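Local coordinates for protein aquaporin aqpM (Methanothermobacter marburgensis str. Marburg, PDB 2F2B) that forms a tetrameric membrane channel that lets water cross in both directions under osmotic drive and shows a transient initial glycerol flux, at the interface of chains A and B. Residues are numbered along the deposited sequence; one frame, centred on the assembly and turned at random. Chains: chain A/B, Aquaporin aqpM.

Contact 1: the interface of chains A and B. Residues chain A 52, 56, 185, 188-189; chain B 25, 57-58, 60-61, 64.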
# COMPACT_ATOMS: atom_id res chain seq x y z
N LEU A 52 -8.38 -8.29 -8.53
CA LEU A 52 -7.14 -7.57 -8.81
C LEU A 52 -6.37 -7.39 -7.51
O LEU A 52 -5.18 -7.06 -7.52
CB LEU A 52 -7.42 -6.21 -9.46
CG LEU A 52 -6.20 -5.60 -10.17
CD1 LEU A 52 -5.90 -6.40 -11.43
CD2 LEU A 52 -6.45 -4.13 -10.52
N VAL A 56 -2.24 -7.00 -6.93
CA VAL A 56 -1.49 -5.94 -6.26
C VAL A 56 -0.74 -6.54 -5.06
O VAL A 56 0.32 -6.05 -4.68
CB VAL A 56 -2.39 -4.75 -5.82
CG1 VAL A 56 -3.23 -5.12 -4.62
CG2 VAL A 56 -1.53 -3.52 -5.55
N GLY A 185 3.22 -1.69 -9.18
CA GLY A 185 2.19 -1.16 -10.06
C GLY A 185 2.19 -1.81 -11.44
O GLY A 185 1.14 -2.08 -12.00
N THR A 188 0.70 -5.24 -11.18
CA THR A 188 -0.75 -5.18 -10.99
C THR A 188 -1.45 -5.10 -12.35
O THR A 188 -2.47 -5.76 -12.56
CB THR A 188 -1.13 -3.96 -10.12
OG1 THR A 188 -0.47 -4.06 -8.85
CG2 THR A 188 -2.64 -3.92 -9.88
N THR A 189 -0.90 -4.32 -13.27
CA THR A 189 -1.49 -4.16 -14.59
C THR A 189 -1.18 -5.29 -15.58
O THR A 189 -2.08 -5.85 -16.21
CB THR A 189 -1.02 -2.84 -15.25
OG1 THR A 189 -1.35 -1.73 -14.41
CG2 THR A 189 -1.70 -2.65 -16.62
N SER B 25 -5.35 -1.50 -15.73
CA SER B 25 -5.65 -2.36 -14.59
C SER B 25 -7.16 -2.56 -14.42
O SER B 25 -7.60 -3.63 -14.01
CB SER B 25 -5.05 -1.79 -13.30
OG SER B 25 -5.73 -0.61 -12.89
N ALA B 57 -6.73 -1.58 -5.63
CA ALA B 57 -5.72 -2.15 -6.52
C ALA B 57 -5.65 -1.30 -7.79
O ALA B 57 -4.57 -0.96 -8.27
CB ALA B 57 -6.06 -3.61 -6.86
N ILE B 58 -6.81 -0.96 -8.35
CA ILE B 58 -6.84 -0.13 -9.55
C ILE B 58 -6.28 1.24 -9.17
O ILE B 58 -5.46 1.81 -9.90
CB ILE B 58 -8.29 0.03 -10.10
CG1 ILE B 58 -8.76 -1.32 -10.67
CG2 ILE B 58 -8.33 1.13 -11.17
CD1 ILE B 58 -10.26 -1.40 -10.93
N LEU B 60 -4.10 1.99 -6.99
CA LEU B 60 -2.65 1.92 -6.85
C LEU B 60 -1.94 1.70 -8.19
O LEU B 60 -0.81 2.14 -8.36
CB LEU B 60 -2.26 0.83 -5.84
CG LEU B 60 -2.69 1.16 -4.40
CD1 LEU B 60 -2.55 -0.06 -3.51
CD2 LEU B 60 -1.83 2.32 -3.88
N ALA B 61 -2.60 1.02 -9.13
CA ALA B 61 -1.98 0.84 -10.44
C ALA B 61 -1.80 2.24 -11.02
O ALA B 61 -0.79 2.55 -11.64
CB ALA B 61 -2.87 -0.02 -11.34
N PHE B 64 0.90 4.30 -8.42
CA PHE B 64 2.31 3.95 -8.54
C PHE B 64 2.86 4.39 -9.90
O PHE B 64 4.02 4.80 -10.00
CB PHE B 64 2.52 2.44 -8.35
CG PHE B 64 2.17 1.93 -6.97
CD1 PHE B 64 2.30 2.75 -5.84
CD2 PHE B 64 1.76 0.62 -6.79
CE1 PHE B 64 2.04 2.25 -4.56
CE2 PHE B 64 1.49 0.11 -5.52
CZ PHE B 64 1.63 0.93 -4.40

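Contact 2: the interface of chains A and B. Residues chain A 164, 171, 174, 178; chain B 71, 172-174, 177.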
# COMPACT_ATOMS: atom_id res chain seq x y z
N ILE A 164 15.20 8.53 -10.62
CA ILE A 164 15.32 8.52 -9.16
C ILE A 164 16.61 7.92 -8.58
O ILE A 164 16.94 8.18 -7.43
CB ILE A 164 14.10 7.80 -8.53
CG1 ILE A 164 13.94 8.21 -7.06
CG2 ILE A 164 14.27 6.28 -8.62
CD1 ILE A 164 13.69 9.69 -6.87
N PRO A 171 16.19 13.08 -5.62
CA PRO A 171 16.10 13.29 -4.17
C PRO A 171 16.65 12.06 -3.45
O PRO A 171 16.19 10.94 -3.67
CB PRO A 171 14.61 13.49 -3.94
CG PRO A 171 13.99 12.63 -5.00
CD PRO A 171 14.84 12.94 -6.21
N PHE A 174 14.97 8.20 -1.68
CA PHE A 174 13.72 7.71 -2.28
C PHE A 174 13.84 6.56 -3.28
O PHE A 174 12.86 5.86 -3.54
CB PHE A 174 12.99 8.86 -2.95
CG PHE A 174 12.31 9.79 -1.99
CD1 PHE A 174 11.03 9.51 -1.53
CD2 PHE A 174 12.96 10.93 -1.52
CE1 PHE A 174 10.40 10.34 -0.60
CE2 PHE A 174 12.34 11.77 -0.60
CZ PHE A 174 11.06 11.48 -0.14
N ILE A 178 10.59 3.96 -4.28
CA ILE A 178 9.93 4.30 -5.53
C ILE A 178 10.10 3.19 -6.58
O ILE A 178 9.15 2.85 -7.28
CB ILE A 178 10.45 5.65 -6.08
CG1 ILE A 178 10.12 6.76 -5.08
CG2 ILE A 178 9.84 5.94 -7.45
CD1 ILE A 178 8.66 6.75 -4.58
N TYR B 71 8.67 11.12 -10.69
CA TYR B 71 10.09 11.04 -10.36
C TYR B 71 10.94 10.98 -11.61
O TYR B 71 12.07 11.47 -11.63
CB TYR B 71 10.35 9.83 -9.45
CG TYR B 71 9.88 10.06 -8.03
CD1 TYR B 71 10.53 10.99 -7.21
CD2 TYR B 71 8.75 9.41 -7.53
CE1 TYR B 71 10.05 11.27 -5.92
CE2 TYR B 71 8.27 9.69 -6.26
CZ TYR B 71 8.92 10.61 -5.46
OH TYR B 71 8.42 10.91 -4.22
N LYS B 172 11.14 18.57 0.03
CA LYS B 172 11.68 18.03 -1.22
C LYS B 172 11.69 16.51 -1.33
O LYS B 172 11.99 15.80 -0.37
CB LYS B 172 13.10 18.56 -1.45
CG LYS B 172 13.14 20.03 -1.86
CD LYS B 172 14.56 20.50 -2.13
CE LYS B 172 14.57 21.90 -2.71
NZ LYS B 172 13.85 22.87 -1.83
N GLY B 173 11.34 16.03 -2.52
CA GLY B 173 11.34 14.60 -2.78
C GLY B 173 10.03 13.86 -2.59
O GLY B 173 9.85 12.80 -3.18
N PHE B 174 9.13 14.40 -1.78
CA PHE B 174 7.85 13.75 -1.50
C PHE B 174 6.74 13.92 -2.53
O PHE B 174 5.80 13.12 -2.56
CB PHE B 174 7.32 14.22 -0.14
CG PHE B 174 8.04 13.62 1.03
CD1 PHE B 174 7.65 12.38 1.53
CD2 PHE B 174 9.12 14.27 1.60
CE1 PHE B 174 8.34 11.80 2.60
CE2 PHE B 174 9.81 13.70 2.67
CZ PHE B 174 9.42 12.46 3.17
N ILE B 177 5.43 10.59 -4.76
CA ILE B 177 4.72 9.55 -4.04
C ILE B 177 3.42 10.03 -3.40
O ILE B 177 2.41 9.32 -3.43
CB ILE B 177 5.63 8.86 -2.98
CG1 ILE B 177 4.92 7.62 -2.40
CG2 ILE B 177 6.00 9.83 -1.86
CD1 ILE B 177 4.56 6.59 -3.46

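Contact 3: the interface of chains A and B. Residues chain A 155-156, 159-160, 163, 239-240, 243-244; chain B 13, 17, 72-73, 76.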
# COMPACT_ATOMS: atom_id res chain seq x y z
N PHE A 155 10.19 -0.54 -19.75
CA PHE A 155 10.49 0.84 -20.12
C PHE A 155 10.16 1.73 -18.92
O PHE A 155 10.97 2.57 -18.52
CB PHE A 155 9.63 1.28 -21.32
CG PHE A 155 9.83 2.71 -21.73
CD1 PHE A 155 10.78 3.05 -22.69
CD2 PHE A 155 9.08 3.73 -21.15
CE1 PHE A 155 10.97 4.39 -23.07
CE2 PHE A 155 9.27 5.06 -21.52
CZ PHE A 155 10.21 5.39 -22.48
N LEU A 156 8.98 1.54 -18.33
CA LEU A 156 8.61 2.35 -17.16
C LEU A 156 9.58 2.12 -16.01
O LEU A 156 10.02 3.07 -15.37
CB LEU A 156 7.18 2.02 -16.70
CG LEU A 156 6.75 2.77 -15.43
CD1 LEU A 156 6.85 4.27 -15.66
CD2 LEU A 156 5.33 2.38 -15.04
N ILE A 159 13.04 3.87 -16.91
CA ILE A 159 13.03 5.33 -16.95
C ILE A 159 12.88 5.89 -15.53
O ILE A 159 13.40 6.96 -15.21
CB ILE A 159 11.91 5.88 -17.89
CG1 ILE A 159 12.27 7.30 -18.33
CG2 ILE A 159 10.55 5.86 -17.19
CD1 ILE A 159 11.40 7.85 -19.44
N THR A 160 12.21 5.13 -14.66
CA THR A 160 12.04 5.55 -13.28
C THR A 160 13.41 5.42 -12.59
O THR A 160 13.83 6.31 -11.85
CB THR A 160 11.00 4.67 -12.56
OG1 THR A 160 9.73 4.81 -13.21
CG2 THR A 160 10.85 5.08 -11.09
N GLY A 163 15.58 8.36 -13.50
CA GLY A 163 15.22 9.59 -12.81
C GLY A 163 15.42 9.65 -11.31
O GLY A 163 15.80 10.70 -10.78
N THR A 239 16.04 7.21 -24.07
CA THR A 239 15.02 8.25 -24.06
C THR A 239 15.30 9.26 -22.96
O THR A 239 15.21 10.47 -23.17
CB THR A 239 13.61 7.64 -23.83
OG1 THR A 239 13.28 6.78 -24.92
CG2 THR A 239 12.56 8.74 -23.73
N TYR A 240 15.66 8.77 -21.77
CA TYR A 240 15.94 9.67 -20.66
C TYR A 240 17.14 10.55 -21.00
O TYR A 240 17.13 11.75 -20.75
CB TYR A 240 16.23 8.87 -19.39
CG TYR A 240 16.33 9.73 -18.16
CD1 TYR A 240 17.56 10.26 -17.74
CD2 TYR A 240 15.19 10.05 -17.42
CE1 TYR A 240 17.64 11.08 -16.63
CE2 TYR A 240 15.26 10.88 -16.30
CZ TYR A 240 16.49 11.39 -15.92
OH TYR A 240 16.56 12.22 -14.82
N LEU A 243 15.98 13.31 -23.44
CA LEU A 243 15.17 14.34 -22.79
C LEU A 243 15.96 15.27 -21.87
O LEU A 243 15.62 16.45 -21.74
CB LEU A 243 14.03 13.70 -21.99
CG LEU A 243 12.98 12.94 -22.80
CD1 LEU A 243 11.97 12.29 -21.84
CD2 LEU A 243 12.27 13.89 -23.76
N THR A 244 17.01 14.75 -21.25
CA THR A 244 17.82 15.54 -20.33
C THR A 244 19.13 16.03 -20.95
O THR A 244 19.95 16.63 -20.26
CB THR A 244 18.17 14.73 -19.07
OG1 THR A 244 18.88 13.54 -19.44
CG2 THR A 244 16.90 14.35 -18.31
N ILE B 13 4.67 11.01 -22.93
CA ILE B 13 5.10 9.77 -22.30
C ILE B 13 4.42 9.56 -20.95
O ILE B 13 3.92 8.47 -20.65
CB ILE B 13 6.63 9.75 -22.11
CG1 ILE B 13 7.32 9.68 -23.47
CG2 ILE B 13 7.05 8.55 -21.24
CD1 ILE B 13 8.83 9.89 -23.42
N ILE B 17 1.79 6.59 -19.99
CA ILE B 17 2.02 5.69 -18.85
C ILE B 17 0.81 5.66 -17.92
O ILE B 17 0.35 4.59 -17.51
CB ILE B 17 3.27 6.14 -18.05
CG1 ILE B 17 4.53 5.83 -18.87
CG2 ILE B 17 3.31 5.43 -16.69
CD1 ILE B 17 5.79 6.50 -18.34
N ALA B 72 10.40 10.40 -12.68
CA ALA B 72 11.14 10.29 -13.93
C ALA B 72 11.07 11.55 -14.80
O ALA B 72 12.06 11.93 -15.42
CB ALA B 72 10.64 9.09 -14.73
N LEU B 73 9.91 12.19 -14.81
CA LEU B 73 9.70 13.35 -15.68
C LEU B 73 9.44 14.68 -14.99
O LEU B 73 9.39 15.72 -15.67
CB LEU B 73 8.54 13.04 -16.63
CG LEU B 73 8.59 11.67 -17.30
CD1 LEU B 73 7.25 11.38 -17.96
CD2 LEU B 73 9.72 11.62 -18.32
N ILE B 76 11.74 17.40 -15.74
CA ILE B 76 11.80 17.70 -17.16
C ILE B 76 10.68 18.63 -17.58
O ILE B 76 10.93 19.77 -17.97
CB ILE B 76 11.76 16.39 -18.00
CG1 ILE B 76 12.99 15.53 -17.68
CG2 ILE B 76 11.72 16.72 -19.49
CD1 ILE B 76 12.99 14.17 -18.35
O HOH W 1 14.15 13.39 -14.13

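Contact 4: the interface of chains A and B. Residues chain A 141, 145, 148, 193; chain B 117, 120-123.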
# COMPACT_ATOMS: atom_id res chain seq x y z
N ILE A 141 -3.21 -14.77 -24.87
CA ILE A 141 -2.16 -13.80 -25.15
C ILE A 141 -1.07 -14.43 -26.02
O ILE A 141 -0.49 -15.46 -25.66
CB ILE A 141 -1.52 -13.29 -23.83
CG1 ILE A 141 -2.61 -12.65 -22.94
CG2 ILE A 141 -0.41 -12.30 -24.13
CD1 ILE A 141 -3.34 -11.47 -23.57
N GLN A 145 2.27 -10.27 -28.15
CA GLN A 145 1.54 -9.43 -27.21
C GLN A 145 2.28 -9.41 -25.87
O GLN A 145 2.40 -8.36 -25.24
CB GLN A 145 0.13 -9.96 -26.99
CG GLN A 145 -0.82 -9.66 -28.13
CD GLN A 145 -2.16 -10.32 -27.93
OE1 GLN A 145 -2.29 -11.54 -28.02
NE2 GLN A 145 -3.18 -9.52 -27.62
N LEU A 148 5.38 -7.26 -26.24
CA LEU A 148 5.06 -5.83 -26.16
C LEU A 148 4.84 -5.41 -24.71
O LEU A 148 5.27 -4.34 -24.30
CB LEU A 148 3.82 -5.51 -27.01
CG LEU A 148 3.37 -4.04 -27.06
CD1 LEU A 148 4.50 -3.16 -27.57
CD2 LEU A 148 2.14 -3.92 -27.96
N ILE A 193 -1.21 -10.63 -18.08
CA ILE A 193 -0.98 -10.61 -19.52
C ILE A 193 0.27 -11.43 -19.84
O ILE A 193 0.19 -12.44 -20.54
CB ILE A 193 -0.81 -9.16 -20.04
CG1 ILE A 193 -2.14 -8.40 -19.85
CG2 ILE A 193 -0.44 -9.17 -21.52
CD1 ILE A 193 -2.10 -6.95 -20.31
N ILE B 117 -2.00 1.16 -27.32
CA ILE B 117 -0.95 0.18 -27.12
C ILE B 117 -1.36 -0.86 -26.08
O ILE B 117 -1.00 -2.03 -26.20
CB ILE B 117 0.38 0.86 -26.73
CG1 ILE B 117 0.89 1.71 -27.91
CG2 ILE B 117 1.44 -0.19 -26.37
CD1 ILE B 117 1.19 0.91 -29.18
N GLN B 120 -3.43 -3.41 -27.72
CA GLN B 120 -2.63 -4.34 -28.51
C GLN B 120 -2.03 -5.44 -27.64
O GLN B 120 -1.96 -6.60 -28.06
CB GLN B 120 -1.50 -3.59 -29.24
CG GLN B 120 -2.00 -2.52 -30.19
CD GLN B 120 -2.93 -3.08 -31.25
OE1 GLN B 120 -4.00 -2.52 -31.51
NE2 GLN B 120 -2.55 -4.20 -31.85
N CYS B 121 -1.62 -5.09 -26.42
CA CYS B 121 -1.04 -6.05 -25.48
C CYS B 121 -2.05 -7.01 -24.88
O CYS B 121 -1.82 -8.22 -24.80
CB CYS B 121 -0.35 -5.33 -24.31
SG CYS B 121 1.12 -4.38 -24.70
N ALA B 122 -3.17 -6.46 -24.42
CA ALA B 122 -4.20 -7.25 -23.75
C ALA B 122 -5.19 -7.97 -24.65
O ALA B 122 -5.80 -8.95 -24.23
CB ALA B 122 -4.97 -6.35 -22.78
N GLY B 123 -5.34 -7.50 -25.89
CA GLY B 123 -6.28 -8.13 -26.80
C GLY B 123 -7.58 -7.36 -26.87
O GLY B 123 -7.86 -6.51 -26.02

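Contact 1: the interface of chains A and B
In the subunit interface of this homotetrameric aquaporin, B:Ala57 on helix 52-73 buries 37 Å² against chain A, mainly at the same helix. Its methyl CB sits 3.6 Å from the backbone carbonyl O of A:Leu52, and the methyl CD2 of that leucine lies alongside. A:Leu52 carries CG anti to its backbone N (chi1 -162°), which swings CD2 toward chain B; there it meets CG1 of B:Ile58 at 3.6 Å, the two side chains crossing at about a right angle. A:Val56, burying 30 Å², holds CG1 in the crowded position between N and the carbonyl carbon (chi1 74°), so that this branch rests 3.9 Å from CB of B:Ala57 while CG2 turns toward CD1 of B:Leu60. Helix 175-194 of chain A closes the other flank. B:Ala61, with 29 Å² hidden, directs its CB to the hydroxyl OG1 of A:Thr189, 3.8 Å away, a packing contact rather than a polar one; that hydroxyl makes a weak bond back to the carbonyl O of A:Gly185. A:Gly185, without a side chain, admits the ring of B:Phe64 edge first, with its CA in the ring plane 3.8 Å from CD2.

Contact 2: the interface of chains A and B
B:Tyr71, near the cytoplasmic ends of the helices in this aquaporin tetramer, packs its ring on the neighbouring subunit while its hydroxyl ties down its own chain. From CB, CG stands anti to the carbonyl carbon (chi1 -75°), and two isoleucines of chain A lie on one face of the ring, A:Ile164 beyond the CD1 edge and A:Ile178 over the CD2/CE2 edge. CG has both as neighbours. CD1 touches the methyl CD1 of A:Ile164 at 3.4 Å, the side chains lying alongside and pointing the same way, and CE1 stays near that methyl. CD2 meets CG2 of A:Ile178, and CE2 meets its CD1 at 3.4 Å; CZ remains near this terminal methyl. At the tip, OH of B:Tyr71 approaches CD1 of A:Phe174 and donates to the carbonyl O of B:Gly173 at 2.6 Å, in the carbonyl plane. The backbone N of B:Ile177 donates to OH of B:Tyr71 at 3.1 Å. These two bonds hold the ring and the B:Gly173 turn in register. The O of B:Gly173 also stands over the centre of the A:Phe174 ring, 3.5 Å from CZ, while A:Pro171 packs its CB on CA of B:Gly173. Beyond, the two Phe174 rings meet edge to face with planes at 90°, CZ of A:Phe174 pointing at the centre of the B:Phe174 face, 3.8 Å from its CE2.

Contact 3: the interface of chains A and B
The backbone carbonyl O of B:Ala72 is gripped by a water that bridges the interface: water 1 lies 2.9 Å from it and 2.8 Å from the phenol OH of A:Tyr240. This bridge joins two subunits of an aquaporin of the MIP family, within a contact that is otherwise mostly hydrocarbon. CG of A:Tyr240 stands anti to the backbone N (chi1 -171°), and the ring then brings CE2 to 3.5 Å from the carbonyl O of B:Ala72. B:Ala72, near the end of helix 52-73, buries 58 Å²; its methyl CB presses on the backbone O of A:Ile159 at 3.5 Å and passes close to CG2 of that residue. From helix 4-33 of chain B, B:Ile17 extends CD1 to CD1 of A:Leu156 at 3.6 Å, the side chains crossing obliquely, while its CG2 lies near both leucine methyls. B:Ile13 splits its branches: CG2 meets CE2 of the A:Phe155 ring, and CD1 reaches tip to tip toward CG2 of A:Thr239. At the far end, CD1 of B:Ile76 fits against CB of A:Leu243 at 3.8 Å and CG2 of A:Thr244. OG1 of A:Thr244, in the crowded position (chi1 59°), donates to the carbonyl O of A:Tyr240 at 2.8 Å from above the carbonyl plane.

Contact 4: the interface of chains A and B
CG of A:Gln145 stands anti to the carbonyl carbon (chi1 -77°) and the chain runs on extended, carrying its amide across to the end of helix 100-122 of chain B; CG of A:Leu148, one turn later on helix 143-166, is anti to the backbone N (chi1 -179°) and leans toward B:Cys121. In this MIP-family channel the glutamine holds the helix end by its backbone carbonyls and the leucine packs on its side chains. The amide NE2 of A:Gln145 donates to the carbonyl O of B:Gln120 at 3.2 Å, with 153° at the hydrogen. The acceptor lies nearly in the amide plane, yet the donor sits above the carbonyl plane rather than on a lone pair. The aliphatic part of A:Gln145 follows the same backbone, its CB lying 3.4 Å from the carbonyl O of B:Cys121. A:Leu148, with 57 Å² buried, packs CG at 3.3 Å and CD2 at 3.4 Å from the thiol SG of B:Cys121; CD2 also nears CB of B:Gln120, the two side chains crossing obliquely. That sulfur makes a weak bond back to the carbonyl O of B:Ile117. On the opposite flank, CD1 of A:Ile193 meets the methyl CB of B:Ala122 at 3.8 Å, and CD1 of A:Ile141 rests on the carbonyl O of B:Ala122 at 3.6 Å.

The four contacts are stretches of one subunit interface of the homotetramer, spread along the membrane-spanning helices. Contact 2 and contact 4 mark its extremes, their C-alpha centres about 31 Å apart, with contact 1 between them, about 20 Å from contact 2 and 17 Å from contact 4. Contact 3 is about 14 Å from contact 2. Helix 52-73 of chain B runs through contacts 1, 2 and 3, where B:Tyr71 and B:Ala72 are sequence neighbours, and its helix 4-33 serves contacts 1 and 3. In chain A, helix 175-194 links contacts 1, 2 and 4, and helix 143-166 links 2, 3 and 4, so a few helices carry the interface along its length.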